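Local coordinates for adenylate kinase (Cryptosporidium parvum Iowa II, PDB 3BE4), which probably catalyses phosphoryl transfer between ATP and AMP, as adenylate kinases do, and is captured here with the bisubstrate mimic bis(adenosine)-5'-pentaphosphate, at residues 5-11 with 110-116; 92-98 with 186-191. All coordinates share one frame. Where two conformers were deposited one is given. Numbering follows the deposited sequence.

Interaction 1. Residues 5-11 with 110-116; sequences KHNLILI and DSLTSVI
K5, in the loop leading into strand 7-12, extends an all-t side chain so that NZ forms a salt bridge with D110 OD2 (2.8 Å); NZ also bonds V83 O. H6 presents its ring edge to T113, CD2 to CG2 3.7 Å, while its NE2 bonds the C-terminal L217. N7, in the m rotamer, makes the densest polar contact: ND2 donates to S111 O (2.8 Å) and D110 OD2 (3.1 Å), N to T113 OG1 (2.9 Å), and O receives T113 N (2.7 Å) and, weakly, S114 N (3.4 Å). T113 (phi/psi -80/-53) kinks an otherwise extended backbone; the strand proper begins at S114. Strands 7-11 and 114-116 run parallel (closest axis approach 4.8 Å, angle 20°). They are the central strand and its neighbour in the 2-3-1-4-5 parallel sheet of the P-loop kinase fold. L8 pairs with S114 (CA-CA 5.2 Å), I9 with V115 (4.7 Å) and L10 with I116 (4.9 Å); side chains of the first and third pairs lie on one sheet face, those of I9 and V115 on the other. I9 bonds both ways, its N to S114 O (3.2 Å) and its O from I116 N (2.9 Å); its CD1 lies 3.7 Å from L112 CD1. L10 CD2 reaches I116 CB (3.9 Å). I11 N donates to I116 O (2.9 Å), and I11 CD1 packs on V115 CG1 (3.6 Å).

Interaction 2. Residues 92-98 with 186-191; sequences PRTIPQA and PLVKFY. With AP5 (bis(adenosine)-5'-pentaphosphate), chain C.
This contact backs one adenosine site of AP5, consistent with the AMP site of adenylate kinases. After a cis peptide, P92 leads through R93 to T94, N-cap of helix 95-108, whose OG1 accepts from Q97 N (3.1 Å) and bonds D66. R93 NH1 and NH2 donate to AP5 O1B (2.9 and 3.0 Å). Q97 OE1 accepts from AP5 N6A and NE2 donates to AP5 N1A, both at 3.0 Å. The nearest CA pair is I95-L187 (6.5 Å). L187 (m, t) of helix 186-192 puts CD1 3.2 Å from P92 O and CD2 3.6 Å from I95 CD1 and A98 CB. A98 CB makes a CH-pi contact over the F190 ring, 3.9 Å from its centroid. Y191 OH lies 3.4 Å from P92 CG and shares a water with A98 O (2.7 and 2.9 Å). Without direct hydrogen bonds, the segments meet chiefly by apolar packing; R93 and Q97 bind the ligand yet also bond within the chain, R93 N to Q97 OE1 (2.9 Å), Q97 NE2 to D66.

Interaction 1, partly buried, combines backbone hydrogen bonds of a parallel strand pair with side-chain bonds at its more exposed N-terminal end, where N7 is nevertheless buried; interaction 2 is buried and mainly apolar, with R93 and Q97 of its first segment also binding AP5. They also abut: I9 CD1 lies 3.4 Å from Y191 OH and 3.6 Å from P92 CD, while V115 CG2 and L112 CD1 each come within 3.6 Å of the Y191 ring, at CG and CE1 respectively. Helix 186-192 therefore covers the sheet face bearing I9 and V115. Helix 95-108 of interaction 2 precedes strand 114-119 of interaction 1; the chain order 5-11, 92-98, 110-116, 186-191 makes the two contacts alternate.

Interaction 1. Residues 5-11 with 110-116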
loop_
_atom_site.group_PDB
_atom_site.type_symbol
_atom_site.label_atom_id
_atom_site.label_comp_id
_atom_site.label_asym_id
_atom_site.label_seq_id
_atom_site.Cartn_x
_atom_site.Cartn_y
_atom_site.Cartn_z
ATOM N N LYS A 5 -10.550 -11.745 -11.000
ATOM C CA LYS A 5 -10.820 -10.420 -10.422
ATOM C C LYS A 5 -11.246 -10.412 -9.023
ATOM O O LYS A 5 -12.115 -11.212 -8.606
ATOM C CB LYS A 5 -11.965 -9.733 -11.265
ATOM C CG LYS A 5 -12.450 -8.361 -10.721
ATOM C CD LYS A 5 -13.372 -7.586 -11.706
ATOM C CE LYS A 5 -13.980 -6.414 -10.960
ATOM N NZ LYS A 5 -14.785 -5.543 -11.884
ATOM N N HIS A 6 -10.580 -9.514 -8.238
ATOM C CA HIS A 6 -11.063 -9.138 -6.913
ATOM C C HIS A 6 -10.922 -7.671 -6.828
ATOM O O HIS A 6 -10.079 -7.069 -7.481
ATOM C CB HIS A 6 -10.081 -9.731 -5.831
ATOM C CG HIS A 6 -10.122 -11.216 -5.724
ATOM N ND1 HIS A 6 -9.440 -12.052 -6.590
ATOM C CD2 HIS A 6 -10.760 -12.030 -4.853
ATOM C CE1 HIS A 6 -9.685 -13.320 -6.269
ATOM N NE2 HIS A 6 -10.462 -13.327 -5.211
ATOM N N ASN A 7 -11.692 -7.056 -5.939
ATOM C CA ASN A 7 -11.629 -5.618 -5.618
ATOM C C ASN A 7 -11.233 -5.560 -4.189
ATOM O O ASN A 7 -12.050 -5.740 -3.286
ATOM C CB ASN A 7 -12.976 -4.867 -5.846
ATOM C CG ASN A 7 -13.312 -4.803 -7.353
ATOM O OD1 ASN A 7 -12.444 -4.976 -8.171
ATOM N ND2 ASN A 7 -14.581 -4.555 -7.686
ATOM N N LEU A 8 -9.958 -5.250 -3.980
ATOM C CA LEU A 8 -9.291 -5.539 -2.659
ATOM C C LEU A 8 -8.705 -4.250 -2.085
ATOM O O LEU A 8 -8.205 -3.402 -2.780
ATOM C CB LEU A 8 -8.054 -6.413 -2.713
ATOM C CG LEU A 8 -8.314 -7.743 -3.317
ATOM C CD1 LEU A 8 -7.001 -8.448 -3.442
ATOM C CD2 LEU A 8 -9.261 -8.558 -2.489
ATOM N N ILE A 9 -8.825 -4.118 -0.770
ATOM C CA ILE A 9 -8.047 -3.076 -0.046
ATOM C C ILE A 9 -7.140 -3.834 0.941
ATOM O O ILE A 9 -7.590 -4.770 1.573
ATOM C CB ILE A 9 -9.028 -2.198 0.789
ATOM C CG1 ILE A 9 -9.947 -1.337 -0.134
ATOM C CG2 ILE A 9 -8.254 -1.180 1.667
ATOM C CD1 ILE A 9 -10.938 -0.456 0.627
ATOM N N LEU A 10 -5.884 -3.435 0.997
ATOM C CA LEU A 10 -4.996 -3.869 2.094
ATOM C C LEU A 10 -4.871 -2.708 3.135
ATOM O O LEU A 10 -4.595 -1.545 2.765
ATOM C CB LEU A 10 -3.643 -4.154 1.521
ATOM C CG LEU A 10 -3.629 -5.193 0.371
ATOM C CD1 LEU A 10 -2.199 -5.504 0.075
ATOM C CD2 LEU A 10 -4.405 -6.407 0.713
ATOM N N ILE A 11 -5.116 -2.941 4.443
ATOM C CA ILE A 11 -4.902 -1.867 5.399
ATOM C C ILE A 11 -3.845 -2.466 6.366
ATOM O O ILE A 11 -3.849 -3.653 6.709
ATOM C CB ILE A 11 -6.192 -1.722 6.283
ATOM C CG1 ILE A 11 -7.314 -1.116 5.450
ATOM C CG2 ILE A 11 -5.934 -0.691 7.441
ATOM C CD1 ILE A 11 -8.639 -1.157 6.275
ATOM N N ASP A 110 -19.672 -0.976 -9.171
ATOM C CA ASP A 110 -18.809 -2.067 -8.711
ATOM C C ASP A 110 -18.806 -2.008 -7.168
ATOM O O ASP A 110 -19.361 -1.077 -6.529
ATOM C CB ASP A 110 -17.455 -1.999 -9.409
ATOM C CG ASP A 110 -16.787 -3.418 -9.626
ATOM O OD1 ASP A 110 -17.281 -4.469 -9.101
ATOM O OD2 ASP A 110 -15.721 -3.472 -10.311
ATOM N N SER A 111 -18.281 -3.041 -6.534
ATOM C CA SER A 111 -18.230 -3.061 -5.061
ATOM C C SER A 111 -16.917 -3.758 -4.636
ATOM O O SER A 111 -16.313 -4.504 -5.433
ATOM C CB SER A 111 -19.392 -3.852 -4.482
ATOM O OG SER A 111 -19.354 -5.144 -5.096
ATOM N N LEU A 112 -16.535 -3.538 -3.369
ATOM C CA LEU A 112 -15.372 -4.237 -2.812
ATOM C C LEU A 112 -15.600 -5.711 -2.568
ATOM O O LEU A 112 -16.696 -6.096 -2.118
ATOM C CB LEU A 112 -15.076 -3.577 -1.430
ATOM C CG LEU A 112 -14.562 -2.173 -1.568
ATOM C CD1 LEU A 112 -14.473 -1.345 -0.209
ATOM C CD2 LEU A 112 -13.193 -2.117 -2.246
ATOM N N THR A 113 -14.605 -6.571 -2.885
ATOM C CA THR A 113 -14.604 -7.941 -2.563
ATOM C C THR A 113 -14.200 -8.207 -1.105
ATOM O O THR A 113 -14.825 -9.006 -0.380
ATOM C CB THR A 113 -13.554 -8.704 -3.495
ATOM O OG1 THR A 113 -13.945 -8.444 -4.759
ATOM C CG2 THR A 113 -13.539 -10.274 -3.244
ATOM N N SER A 114 -13.046 -7.651 -0.700
ATOM C CA SER A 114 -12.457 -8.087 0.549
ATOM C C SER A 114 -11.571 -6.951 0.981
ATOM O O SER A 114 -11.039 -6.241 0.120
ATOM C CB SER A 114 -11.467 -9.301 0.372
ATOM O OG SER A 114 -12.242 -10.514 0.220
ATOM N N VAL A 115 -11.406 -6.820 2.294
ATOM C CA VAL A 115 -10.421 -5.880 2.850
ATOM C C VAL A 115 -9.562 -6.776 3.750
ATOM O O VAL A 115 -10.085 -7.571 4.566
ATOM C CB VAL A 115 -11.129 -4.785 3.719
ATOM C CG1 VAL A 115 -10.113 -3.940 4.454
ATOM C CG2 VAL A 115 -12.035 -3.886 2.839
ATOM N N ILE A 116 -8.259 -6.634 3.649
ATOM C CA ILE A 116 -7.356 -7.548 4.386
ATOM C C ILE A 116 -6.537 -6.649 5.292
ATOM O O ILE A 116 -5.798 -5.744 4.829
ATOM C CB ILE A 116 -6.397 -8.285 3.434
ATOM C CG1 ILE A 116 -7.270 -9.225 2.613
ATOM C CG2 ILE A 116 -5.398 -9.212 4.243
ATOM C CD1 ILE A 116 -6.472 -10.155 1.551
#

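Interaction 2. Residues 92-98 with 186-191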
loop_
_atom_site.group_PDB
_atom_site.type_symbol
_atom_site.label_atom_id
_atom_site.label_comp_id
_atom_site.label_asym_id
_atom_site.label_seq_id
_atom_site.Cartn_x
_atom_site.Cartn_y
_atom_site.Cartn_z
ATOM N N PRO A 92 -7.842 3.349 1.148
ATOM C CA PRO A 92 -7.955 4.602 1.979
ATOM C C PRO A 92 -7.154 4.583 3.255
ATOM O O PRO A 92 -6.918 3.516 3.773
ATOM C CB PRO A 92 -9.493 4.591 2.408
ATOM C CG PRO A 92 -9.870 3.208 2.274
ATOM C CD PRO A 92 -9.086 2.578 1.117
ATOM N N ARG A 93 -6.816 5.741 3.830
ATOM C CA ARG A 93 -6.143 5.656 5.085
ATOM C C ARG A 93 -6.820 6.628 6.057
ATOM O O ARG A 93 -6.354 6.772 7.156
ATOM C CB ARG A 93 -4.522 5.674 4.878
ATOM C CG ARG A 93 -3.993 6.921 4.428
ATOM C CD ARG A 93 -2.506 6.843 4.692
ATOM N NE ARG A 93 -1.805 6.047 3.636
ATOM C CZ ARG A 93 -0.544 5.663 3.792
ATOM N NH1 ARG A 93 0.180 5.848 4.905
ATOM N NH2 ARG A 93 0.018 5.041 2.714
ATOM N N THR A 94 -7.961 7.240 5.673
ATOM C CA THR A 94 -8.780 8.027 6.597
ATOM C C THR A 94 -10.248 7.667 6.265
ATOM O O THR A 94 -10.570 7.156 5.189
ATOM C CB THR A 94 -8.652 9.553 6.404
ATOM O OG1 THR A 94 -9.142 9.900 5.064
ATOM C CG2 THR A 94 -7.249 10.015 6.586
ATOM N N ILE A 95 -11.151 8.003 7.173
ATOM C CA ILE A 95 -12.537 7.764 6.975
ATOM C C ILE A 95 -13.058 8.608 5.780
ATOM O O ILE A 95 -13.767 7.985 4.995
ATOM C CB ILE A 95 -13.377 8.060 8.334
ATOM C CG1 ILE A 95 -12.970 7.068 9.383
ATOM C CG2 ILE A 95 -14.845 7.923 8.024
ATOM C CD1 ILE A 95 -13.378 5.604 8.978
ATOM N N PRO A 96 -12.758 9.939 5.630
ATOM C CA PRO A 96 -13.178 10.644 4.387
ATOM C C PRO A 96 -12.700 9.993 3.106
ATOM O O PRO A 96 -13.431 9.952 2.133
ATOM C CB PRO A 96 -12.700 12.100 4.552
ATOM C CG PRO A 96 -12.657 12.204 6.095
ATOM C CD PRO A 96 -12.179 10.889 6.636
ATOM N N GLN A 97 -11.536 9.370 3.159
ATOM C CA GLN A 97 -11.104 8.607 1.888
ATOM C C GLN A 97 -11.924 7.384 1.668
ATOM O O GLN A 97 -12.175 7.062 0.517
ATOM C CB GLN A 97 -9.664 8.221 2.055
ATOM C CG GLN A 97 -8.766 9.456 1.969
ATOM C CD GLN A 97 -7.251 9.114 2.177
ATOM O OE1 GLN A 97 -6.884 7.952 1.997
ATOM N NE2 GLN A 97 -6.430 10.101 2.666
ATOM N N ALA A 98 -12.275 6.655 2.735
ATOM C CA ALA A 98 -13.140 5.441 2.612
ATOM C C ALA A 98 -14.536 5.839 2.029
ATOM O O ALA A 98 -15.079 5.147 1.179
ATOM C CB ALA A 98 -13.344 4.743 3.976
ATOM N N PRO A 186 -9.089 3.123 12.606
ATOM C CA PRO A 186 -10.584 3.156 12.584
ATOM C C PRO A 186 -11.257 2.542 11.376
ATOM O O PRO A 186 -12.456 2.188 11.417
ATOM C CB PRO A 186 -10.901 4.648 12.536
ATOM C CG PRO A 186 -9.851 5.258 13.369
ATOM C CD PRO A 186 -8.588 4.509 12.861
ATOM N N LEU A 187 -10.500 2.454 10.283
ATOM C CA LEU A 187 -10.992 1.787 9.101
ATOM C C LEU A 187 -11.189 0.300 9.287
ATOM O O LEU A 187 -11.951 -0.294 8.522
ATOM C CB LEU A 187 -10.068 2.020 7.903
ATOM C CG LEU A 187 -9.954 3.435 7.420
ATOM C CD1 LEU A 187 -8.819 3.365 6.374
ATOM C CD2 LEU A 187 -11.236 3.853 6.713
ATOM N N VAL A 188 -10.536 -0.312 10.268
ATOM C CA VAL A 188 -10.753 -1.738 10.463
ATOM C C VAL A 188 -12.215 -1.945 10.900
ATOM O O VAL A 188 -12.917 -2.778 10.336
ATOM C CB VAL A 188 -9.857 -2.298 11.529
ATOM C CG1 VAL A 188 -10.161 -3.761 11.750
ATOM C CG2 VAL A 188 -8.429 -2.211 11.055
ATOM N N LYS A 189 -12.691 -1.147 11.850
ATOM C CA LYS A 189 -14.137 -1.300 12.214
ATOM C C LYS A 189 -15.086 -0.931 11.087
ATOM O O LYS A 189 -16.089 -1.615 10.882
ATOM C CB LYS A 189 -14.366 -0.500 13.530
ATOM C CG LYS A 189 -13.665 -1.260 14.596
ATOM C CD LYS A 189 -13.832 -0.699 16.003
ATOM C CE LYS A 189 -12.951 -1.469 17.063
ATOM N NZ LYS A 189 -13.161 -2.959 17.225
ATOM N N PHE A 190 -14.743 0.106 10.303
ATOM C CA PHE A 190 -15.504 0.601 9.173
ATOM C C PHE A 190 -15.773 -0.575 8.261
ATOM O O PHE A 190 -16.909 -0.790 7.803
ATOM C CB PHE A 190 -14.726 1.684 8.420
ATOM C CG PHE A 190 -15.455 2.302 7.226
ATOM C CD1 PHE A 190 -16.125 3.561 7.328
ATOM C CD2 PHE A 190 -15.408 1.702 5.989
ATOM C CE1 PHE A 190 -16.758 4.135 6.240
ATOM C CE2 PHE A 190 -16.039 2.265 4.875
ATOM C CZ PHE A 190 -16.702 3.495 4.962
ATOM N N TYR A 191 -14.738 -1.345 7.953
ATOM C CA TYR A 191 -14.914 -2.489 7.039
ATOM C C TYR A 191 -15.443 -3.743 7.655
ATOM O O TYR A 191 -16.022 -4.584 6.931
ATOM C CB TYR A 191 -13.616 -2.750 6.230
ATOM C CG TYR A 191 -13.427 -1.622 5.253
ATOM C CD1 TYR A 191 -14.318 -1.380 4.199
ATOM C CD2 TYR A 191 -12.303 -0.746 5.373
ATOM C CE1 TYR A 191 -14.143 -0.291 3.270
ATOM C CE2 TYR A 191 -12.113 0.311 4.462
ATOM C CZ TYR A 191 -13.046 0.572 3.444
ATOM O OH TYR A 191 -12.818 1.612 2.608
HETATM P PA AP5 C . 3.579 4.655 1.335
HETATM O O1A AP5 C . 4.611 4.561 0.199
HETATM O O2A AP5 C . 2.368 3.849 1.271
HETATM O O3A AP5 C . 4.324 4.398 2.729
HETATM P PB AP5 C . 3.790 3.818 4.108
HETATM O O1B AP5 C . 2.370 4.072 4.273
HETATM O O2B AP5 C . 4.797 4.259 5.178
HETATM O O3B AP5 C . 3.997 2.178 3.803
HETATM P PG AP5 C . 5.226 1.432 3.182
HETATM O O1G AP5 C . 6.448 1.877 3.910
HETATM O O2G AP5 C . 5.132 1.599 1.721
HETATM O O3G AP5 C . 4.802 -0.009 3.672
HETATM P PD AP5 C . 4.357 -1.390 2.923
HETATM O O1D AP5 C . 4.249 -1.114 1.485
HETATM O O2D AP5 C . 3.225 -1.908 3.708
HETATM O O3D AP5 C . 5.589 -2.352 3.265
HETATM P PE AP5 C . 6.692 -2.926 2.268
HETATM O O1E AP5 C . 7.354 -1.826 1.626
HETATM O O2E AP5 C . 6.126 -4.026 1.392
HETATM O O5F AP5 C . 3.064 6.151 1.555
HETATM C C5F AP5 C . 4.127 7.115 1.482
HETATM C C4F AP5 C . 3.503 8.392 2.183
HETATM O O4F AP5 C . 2.705 9.030 1.214
HETATM C C3F AP5 C . 2.636 8.214 3.371
HETATM O O3F AP5 C . 3.386 8.088 4.559
HETATM C C2F AP5 C . 1.904 9.569 3.286
HETATM O O2F AP5 C . 2.821 10.689 3.598
HETATM C C1F AP5 C . 1.562 9.680 1.812
HETATM N N9A AP5 C . 0.338 8.982 1.521
HETATM C C8A AP5 C . 0.285 7.778 0.766
HETATM N N7A AP5 C . -0.969 7.376 0.643
HETATM C C5A AP5 C . -1.776 8.344 1.275
HETATM C C6A AP5 C . -3.147 8.457 1.392
HETATM N N6A AP5 C . -4.089 7.563 1.069
HETATM N N1A AP5 C . -3.568 9.603 2.111
HETATM C C2A AP5 C . -2.675 10.492 2.488
HETATM N N3A AP5 C . -1.330 10.429 2.386
HETATM C C4A AP5 C . -0.873 9.307 1.661
HETATM O O5J AP5 C . 7.610 -3.687 3.290
HETATM C C5J AP5 C . 8.496 -2.908 4.234
HETATM C C4J AP5 C . 9.746 -3.794 4.419
HETATM O O4J AP5 C . 9.497 -5.072 5.036
HETATM C C3J AP5 C . 10.517 -3.983 3.109
HETATM O O3J AP5 C . 11.903 -3.947 3.376
HETATM C C2J AP5 C . 10.114 -5.401 2.851
HETATM O O2J AP5 C . 11.105 -6.084 2.096
HETATM C C1J AP5 C . 10.062 -6.149 4.111
HETATM N N9B AP5 C . 9.132 -7.222 4.284
HETATM C C8B AP5 C . 7.887 -7.360 3.673
HETATM N N7B AP5 C . 7.305 -8.471 4.161
HETATM C C5B AP5 C . 8.161 -9.050 5.067
HETATM C C6B AP5 C . 8.026 -10.119 6.009
HETATM N N6B AP5 C . 6.916 -10.856 6.017
HETATM N N1B AP5 C . 9.083 -10.391 6.823
HETATM C C2B AP5 C . 10.200 -9.543 6.835
HETATM N N3B AP5 C . 10.348 -8.451 6.024
HETATM C C4B AP5 C . 9.283 -8.137 5.198
HETATM O O HOH W 1 -14.802 2.276 0.971
#